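Local atomic coordinates of putative ATPase Rv3679 (Mycobacterium tuberculosis H37Rv, PDB entry 6BS3), a protein that forms, as one subunit of the heterodimeric BagAB complex, an ATPase whose ATP hydrolysis is required for resistance to nitric oxide and elevated glycerol. Residues 257-269 / 279-291. Numbering follows the deposited sequence.
Sequences EGEVDADSVRAGL and ADFAGLLTETIQH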
ATOM      1  N   GLU A 257       4.452 -12.938 -28.495  1.00 88.42           N
ATOM      2  CA  GLU A 257       3.656 -12.610 -29.689  1.00 89.51           C
ATOM      3  C   GLU A 257       2.664 -13.720 -30.081  1.00 95.72           C
ATOM      4  O   GLU A 257       1.787 -13.487 -30.916  1.00 95.72           O
ATOM      5  CB  GLU A 257       4.558 -12.229 -30.885  1.00 90.84           C
ATOM      6  CG  GLU A 257       5.137 -10.823 -30.811  1.00102.15           C
ATOM      7  CD  GLU A 257       4.125  -9.691 -30.785  1.00124.72           C
ATOM      8  OE1 GLU A 257       3.501  -9.423 -31.839  1.00119.27           O
ATOM      9  OE2 GLU A 257       3.954  -9.073 -29.710  1.00118.16           O
ATOM     10  N   GLY A 258       2.810 -14.896 -29.462  1.00 93.52           N
ATOM     11  CA  GLY A 258       1.971 -16.071 -29.687  1.00 93.88           C
ATOM     12  C   GLY A 258       2.631 -17.166 -30.504  1.00 99.44           C
ATOM     13  O   GLY A 258       1.949 -18.086 -30.963  1.00 98.92           O
ATOM     14  N   GLU A 259       3.962 -17.079 -30.684  1.00 97.57           N
ATOM     15  CA  GLU A 259       4.753 -18.027 -31.469  1.00 98.48           C
ATOM     16  C   GLU A 259       5.662 -18.879 -30.581  1.00104.05           C
ATOM     17  O   GLU A 259       6.636 -18.368 -30.027  1.00103.22           O
ATOM     18  CB  GLU A 259       5.565 -17.285 -32.550  1.00100.26           C
ATOM     19  CG  GLU A 259       4.706 -16.566 -33.586  1.00114.94           C
ATOM     20  CD  GLU A 259       5.456 -15.768 -34.637  1.00142.25           C
ATOM     21  OE1 GLU A 259       6.347 -14.970 -34.264  1.00139.99           O
ATOM     22  OE2 GLU A 259       5.136 -15.930 -35.837  1.00138.56           O
ATOM     23  N   VAL A 260       5.203 -20.102 -30.337  1.00103.17           N
ATOM     24  CA  VAL A 260       5.996 -21.152 -29.644  1.00104.55           C
ATOM     25  C   VAL A 260       5.962 -22.284 -30.666  1.00111.66           C
ATOM     26  O   VAL A 260       4.851 -22.783 -30.933  1.00112.36           O
ATOM     27  CB  VAL A 260       5.348 -21.570 -28.311  1.00108.51           C
ATOM     28  CG1 VAL A 260       6.304 -22.380 -27.448  1.00108.36           C
ATOM     29  CG2 VAL A 260       4.817 -20.369 -27.542  1.00108.40           C
ATOM     30  N   ASP A 261       7.106 -22.676 -31.224  1.00108.97           N
ATOM     31  CA  ASP A 261       6.992 -23.722 -32.269  1.00109.25           C
ATOM     32  C   ASP A 261       6.512 -24.995 -31.577  1.00113.34           C
ATOM     33  O   ASP A 261       7.206 -25.454 -30.648  1.00111.96           O
ATOM     34  CB  ASP A 261       8.322 -23.931 -32.999  1.00111.26           C
ATOM     35  CG  ASP A 261       8.250 -24.977 -34.097  1.00121.66           C
ATOM     36  OD1 ASP A 261       7.523 -24.744 -35.083  1.00122.77           O
ATOM     37  OD2 ASP A 261       8.923 -26.018 -33.958  1.00125.96           O
ATOM     38  N   ALA A 262       5.374 -25.543 -32.009  1.00111.05           N
ATOM     39  CA  ALA A 262       4.953 -26.806 -31.367  1.00111.36           C
ATOM     40  C   ALA A 262       5.785 -27.979 -31.888  1.00116.61           C
ATOM     41  O   ALA A 262       6.151 -28.835 -31.079  1.00116.19           O
ATOM     42  CB  ALA A 262       3.496 -27.039 -31.638  1.00112.05           C
ATOM     43  N   ASP A 263       6.068 -28.033 -33.190  1.00113.83           N
ATOM     44  CA  ASP A 263       6.854 -29.178 -33.661  1.00113.85           C
ATOM     45  C   ASP A 263       8.055 -29.493 -32.757  1.00117.84           C
ATOM     46  O   ASP A 263       8.246 -30.656 -32.407  1.00117.36           O
ATOM     47  CB  ASP A 263       7.279 -29.005 -35.134  1.00115.80           C
ATOM     48  CG  ASP A 263       6.156 -29.148 -36.158  1.00126.84           C
ATOM     49  OD1 ASP A 263       5.267 -30.010 -35.955  1.00127.47           O
ATOM     50  OD2 ASP A 263       6.181 -28.419 -37.175  1.00132.17           O
ATOM     51  N   SER A 264       8.830 -28.463 -32.349  1.00114.71           N
ATOM     52  CA  SER A 264       9.983 -28.614 -31.450  1.00114.82           C
ATOM     53  C   SER A 264       9.539 -29.062 -30.043  1.00119.40           C
ATOM     54  O   SER A 264      10.207 -29.906 -29.436  1.00119.04           O
ATOM     55  CB  SER A 264      10.780 -27.313 -31.367  1.00118.17           C
ATOM     56  OG  SER A 264      11.950 -27.448 -30.577  1.00125.51           O
ATOM     57  N   VAL A 265       8.400 -28.506 -29.545  1.00115.86           N
ATOM     58  CA  VAL A 265       7.808 -28.825 -28.234  1.00115.45           C
ATOM     59  C   VAL A 265       7.311 -30.285 -28.215  1.00119.03           C
ATOM     60  O   VAL A 265       7.648 -31.019 -27.284  1.00118.45           O
ATOM     61  CB  VAL A 265       6.708 -27.807 -27.797  1.00118.97           C
ATOM     62  CG1 VAL A 265       6.134 -28.157 -26.426  1.00118.69           C
ATOM     63  CG2 VAL A 265       7.241 -26.379 -27.791  1.00118.66           C
ATOM     64  N   ARG A 266       6.554 -30.703 -29.260  1.00115.58           N
ATOM     65  CA  ARG A 266       6.026 -32.065 -29.433  1.00115.39           C
ATOM     66  C   ARG A 266       7.156 -33.105 -29.505  1.00120.23           C
ATOM     67  O   ARG A 266       7.017 -34.194 -28.942  1.00119.47           O
ATOM     68  CB  ARG A 266       5.143 -32.152 -30.691  1.00114.26           C
ATOM     69  CG  ARG A 266       3.818 -32.873 -30.458  1.00119.43           C
ATOM     70  CD  ARG A 266       3.051 -33.135 -31.745  1.00123.02           C
ATOM     71  NE  ARG A 266       2.499 -31.916 -32.341  1.00129.48           N
ATOM     72  CZ  ARG A 266       1.301 -31.409 -32.058  1.00144.22           C
ATOM     73  NH1 ARG A 266       0.513 -32.004 -31.170  1.00131.30           N
ATOM     74  NH2 ARG A 266       0.889 -30.297 -32.652  1.00130.14           N
ATOM     75  N   ALA A 267       8.276 -32.748 -30.178  1.00118.12           N
ATOM     76  CA  ALA A 267       9.469 -33.584 -30.334  1.00118.71           C
ATOM     77  C   ALA A 267      10.176 -33.800 -28.994  1.00124.27           C
ATOM     78  O   ALA A 267      10.488 -34.940 -28.650  1.00124.63           O
ATOM     79  CB  ALA A 267      10.426 -32.960 -31.340  1.00119.50           C
ATOM     80  N   GLY A 268      10.391 -32.713 -28.251  1.00121.27           N
ATOM     81  CA  GLY A 268      11.019 -32.739 -26.933  1.00121.36           C
ATOM     82  C   GLY A 268      10.178 -33.437 -25.879  1.00125.82           C
ATOM     83  O   GLY A 268      10.717 -33.920 -24.878  1.00125.54           O
ATOM     84  N   LEU A 269       8.846 -33.494 -26.097  1.00122.46           N
ATOM     85  CA  LEU A 269       7.905 -34.177 -25.210  1.00122.09           C
ATOM     86  C   LEU A 269       7.987 -35.686 -25.453  1.00126.08           C
ATOM     87  O   LEU A 269       7.953 -36.449 -24.489  1.00125.86           O
ATOM     88  CB  LEU A 269       6.463 -33.664 -25.403  1.00121.96           C
ATOM     89  CG  LEU A 269       6.071 -32.384 -24.646  1.00126.18           C
ATOM     90  CD1 LEU A 269       4.932 -31.666 -25.342  1.00126.07           C
ATOM     91  CD2 LEU A 269       5.682 -32.680 -23.208  1.00128.00           C
ATOM     92  N   ALA A 279      -6.182 -30.937 -26.778  1.00104.21           N
ATOM     93  CA  ALA A 279      -6.692 -29.933 -25.832  1.00103.33           C
ATOM     94  C   ALA A 279      -5.678 -29.599 -24.723  1.00106.18           C
ATOM     95  O   ALA A 279      -5.679 -28.476 -24.204  1.00105.58           O
ATOM     96  CB  ALA A 279      -8.003 -30.399 -25.221  1.00103.98           C
ATOM     97  N   ASP A 280      -4.829 -30.579 -24.356  1.00101.50           N
ATOM     98  CA  ASP A 280      -3.796 -30.424 -23.332  1.00100.36           C
ATOM     99  C   ASP A 280      -2.521 -29.829 -23.916  1.00102.06           C
ATOM    100  O   ASP A 280      -1.860 -29.039 -23.241  1.00101.80           O
ATOM    101  CB  ASP A 280      -3.510 -31.761 -22.629  1.00102.23           C
ATOM    102  CG  ASP A 280      -4.622 -32.215 -21.703  1.00112.26           C
ATOM    103  OD1 ASP A 280      -5.038 -31.411 -20.835  1.00112.12           O
ATOM    104  OD2 ASP A 280      -5.070 -33.377 -21.838  1.00118.40           O
ATOM    105  N   PHE A 281      -2.181 -30.195 -25.173  1.00 96.70           N
ATOM    106  CA  PHE A 281      -1.001 -29.670 -25.866  1.00 95.06           C
ATOM    107  C   PHE A 281      -1.204 -28.189 -26.192  1.00 96.23           C
ATOM    108  O   PHE A 281      -0.297 -27.393 -25.935  1.00 95.06           O
ATOM    109  CB  PHE A 281      -0.653 -30.493 -27.124  1.00 96.27           C
ATOM    110  CG  PHE A 281       0.598 -30.022 -27.833  1.00 97.10           C
ATOM    111  CD1 PHE A 281       1.859 -30.339 -27.339  1.00 99.38           C
ATOM    112  CD2 PHE A 281       0.515 -29.249 -28.984  1.00 98.66           C
ATOM    113  CE1 PHE A 281       3.015 -29.882 -27.979  1.00 99.97           C
ATOM    114  CE2 PHE A 281       1.670 -28.801 -29.629  1.00101.16           C
ATOM    115  CZ  PHE A 281       2.912 -29.115 -29.119  1.00 99.10           C
ATOM    116  N   ALA A 282      -2.400 -27.823 -26.722  1.00 91.28           N
ATOM    117  CA  ALA A 282      -2.760 -26.432 -27.025  1.00 90.75           C
ATOM    118  C   ALA A 282      -2.747 -25.581 -25.743  1.00 93.55           C
ATOM    119  O   ALA A 282      -2.236 -24.460 -25.763  1.00 93.18           O
ATOM    120  CB  ALA A 282      -4.132 -26.368 -27.674  1.00 91.44           C
ATOM    121  N   GLY A 283      -3.279 -26.150 -24.654  1.00 88.73           N
ATOM    122  CA  GLY A 283      -3.351 -25.529 -23.337  1.00 88.00           C
ATOM    123  C   GLY A 283      -1.990 -25.251 -22.733  1.00 90.80           C
ATOM    124  O   GLY A 283      -1.787 -24.195 -22.128  1.00 89.65           O
ATOM    125  N   LEU A 284      -1.043 -26.198 -22.924  1.00 86.87           N
ATOM    126  CA  LEU A 284       0.349 -26.111 -22.475  1.00 86.22           C
ATOM    127  C   LEU A 284       1.072 -24.971 -23.226  1.00 89.22           C
ATOM    128  O   LEU A 284       1.877 -24.256 -22.620  1.00 89.08           O
ATOM    129  CB  LEU A 284       1.046 -27.472 -22.698  1.00 86.19           C
ATOM    130  CG  LEU A 284       2.572 -27.548 -22.559  1.00 90.41           C
ATOM    131  CD1 LEU A 284       2.995 -27.682 -21.112  1.00 89.99           C
ATOM    132  CD2 LEU A 284       3.125 -28.703 -23.376  1.00 92.79           C
ATOM    133  N   LEU A 285       0.758 -24.792 -24.531  1.00 84.40           N
ATOM    134  CA  LEU A 285       1.334 -23.732 -25.363  1.00 83.59           C
ATOM    135  C   LEU A 285       0.892 -22.327 -24.908  1.00 84.80           C
ATOM    136  O   LEU A 285       1.753 -21.457 -24.751  1.00 84.36           O
ATOM    137  CB  LEU A 285       1.030 -23.946 -26.859  1.00 83.79           C
ATOM    138  CG  LEU A 285       1.705 -25.129 -27.573  1.00 88.72           C
ATOM    139  CD1 LEU A 285       1.155 -25.285 -28.967  1.00 89.19           C
ATOM    140  CD2 LEU A 285       3.217 -24.957 -27.671  1.00 90.91           C
ATOM    141  N   THR A 286      -0.432 -22.114 -24.668  1.00 79.41           N
ATOM    142  CA  THR A 286      -0.977 -20.821 -24.207  1.00 78.56           C
ATOM    143  C   THR A 286      -0.494 -20.466 -22.792  1.00 80.30           C
ATOM    144  O   THR A 286      -0.438 -19.287 -22.463  1.00 80.06           O
ATOM    145  CB  THR A 286      -2.514 -20.729 -24.344  1.00 88.31           C
ATOM    146  OG1 THR A 286      -3.128 -21.712 -23.520  1.00 90.80           O
ATOM    147  CG2 THR A 286      -3.001 -20.861 -25.791  1.00 85.00           C
ATOM    148  N   GLU A 287      -0.113 -21.482 -21.979  1.00 74.91           N
ATOM    149  CA  GLU A 287       0.439 -21.315 -20.633  1.00 73.57           C
ATOM    150  C   GLU A 287       1.805 -20.647 -20.708  1.00 76.43           C
ATOM    151  O   GLU A 287       2.127 -19.826 -19.849  1.00 76.40           O
ATOM    152  CB  GLU A 287       0.564 -22.667 -19.911  1.00 74.60           C
ATOM    153  CG  GLU A 287      -0.709 -23.129 -19.223  1.00 81.75           C
ATOM    154  CD  GLU A 287      -0.640 -24.455 -18.485  1.00 96.02           C
ATOM    155  OE1 GLU A 287       0.469 -25.019 -18.352  1.00 84.61           O
ATOM    156  OE2 GLU A 287      -1.707 -24.929 -18.031  1.00 88.69           O
ATOM    157  N   THR A 288       2.609 -20.998 -21.730  1.00 72.19           N
ATOM    158  CA  THR A 288       3.947 -20.422 -21.924  1.00 71.62           C
ATOM    159  C   THR A 288       3.854 -19.058 -22.611  1.00 73.68           C
ATOM    160  O   THR A 288       4.698 -18.199 -22.354  1.00 72.87           O
ATOM    161  CB  THR A 288       4.915 -21.405 -22.626  1.00 79.89           C
ATOM    162  OG1 THR A 288       4.549 -21.550 -23.995  1.00 78.22           O
ATOM    163  CG2 THR A 288       4.969 -22.772 -21.946  1.00 77.87           C
ATOM    164  N   ILE A 289       2.834 -18.859 -23.480  1.00 68.96           N
ATOM    165  CA  ILE A 289       2.596 -17.578 -24.153  1.00 68.55           C
ATOM    166  C   ILE A 289       2.272 -16.539 -23.069  1.00 72.01           C
ATOM    167  O   ILE A 289       2.882 -15.468 -23.040  1.00 72.26           O
ATOM    168  CB  ILE A 289       1.474 -17.712 -25.226  1.00 71.80           C
ATOM    169  CG1 ILE A 289       1.996 -18.455 -26.479  1.00 72.46           C
ATOM    170  CG2 ILE A 289       0.863 -16.351 -25.607  1.00 71.98           C
ATOM    171  CD1 ILE A 289       0.891 -19.114 -27.385  1.00 77.47           C
ATOM    172  N   GLN A 290       1.361 -16.903 -22.143  1.00 67.11           N
ATOM    173  CA  GLN A 290       0.918 -16.070 -21.028  1.00 65.91           C
ATOM    174  C   GLN A 290       2.046 -15.762 -20.056  1.00 67.40           C
ATOM    175  O   GLN A 290       2.121 -14.638 -19.570  1.00 66.95           O
ATOM    176  CB  GLN A 290      -0.306 -16.682 -20.333  1.00 67.15           C
ATOM    177  CG  GLN A 290      -1.584 -16.475 -21.158  1.00 73.69           C
ATOM    178  CD  GLN A 290      -2.792 -17.240 -20.676  1.00 86.72           C
ATOM    179  OE1 GLN A 290      -2.913 -17.589 -19.504  1.00 75.04           O
ATOM    180  NE2 GLN A 290      -3.734 -17.498 -21.583  1.00 86.95           N
ATOM    181  N   HIS A 291       2.958 -16.725 -19.826  1.00 62.02           N
ATOM    182  CA  HIS A 291       4.130 -16.529 -18.972  1.00 60.81           C
ATOM    183  C   HIS A 291       5.066 -15.506 -19.640  1.00 64.28           C
ATOM    184  O   HIS A 291       5.462 -14.534 -18.999  1.00 63.40           O
ATOM    185  CB  HIS A 291       4.856 -17.864 -18.748  1.00 60.99           C
ATOM    186  CG  HIS A 291       6.197 -17.713 -18.106  1.00 63.88           C
ATOM    187  ND1 HIS A 291       6.340 -17.686 -16.733  1.00 65.43           N
ATOM    188  CD2 HIS A 291       7.408 -17.533 -18.677  1.00 65.50           C
ATOM    189  CE1 HIS A 291       7.628 -17.510 -16.514  1.00 64.92           C
ATOM    190  NE2 HIS A 291       8.310 -17.415 -17.654  1.00 65.33           N
TER
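A knob-into-hole contact joins two helices of the helical extension that stands well away from the nucleotide-binding core of this ArsA-family ATPase: Phe281, on the long helix 278-302, enters a hole formed by Ala262, Val265, Arg266 and Leu269 of helix 262-271. The axes of helices 262-269 and 279-291 come within 11.6 Å of each other, a separation that the phenyl ring bridges, and their N-to-C directions differ by 115°. CG anti to the backbone N (chi1 -177°) places the ring among the four hole residues. Ala262 and Leu269 meet it at the edge, Leu269 CD1 lying 3.7 Å from Phe281 CE1. One face carries the Arg266 guanidinium in an off-centre cation-pi contact, Arg266 CZ 4.0 Å from the ring centroid and the two planes 31° apart; bent at chi3, the arginine runs across the ring, CB and CG near CE1 and CZ and the guanidinium over CD2 and CE2. The opposite face is approached near its rim by Leu285 CG. Apolar packing continues along the loop that leads into the short helix, where Val260 fits between Leu285 and Ile289, its CG2 3.6 Å from Ile289 CG1. Beyond it, the Schellman glycine Gly258 lies against Ile289. The partner protein's chain packs on Leu269 and hydrogen-bonds the Glu287 carboxylate, so both helices also join the subunit interface. Asp261 caps the short helix, its OD2 accepting from Ser264 N at 2.9 Å, from above the carboxylate plane.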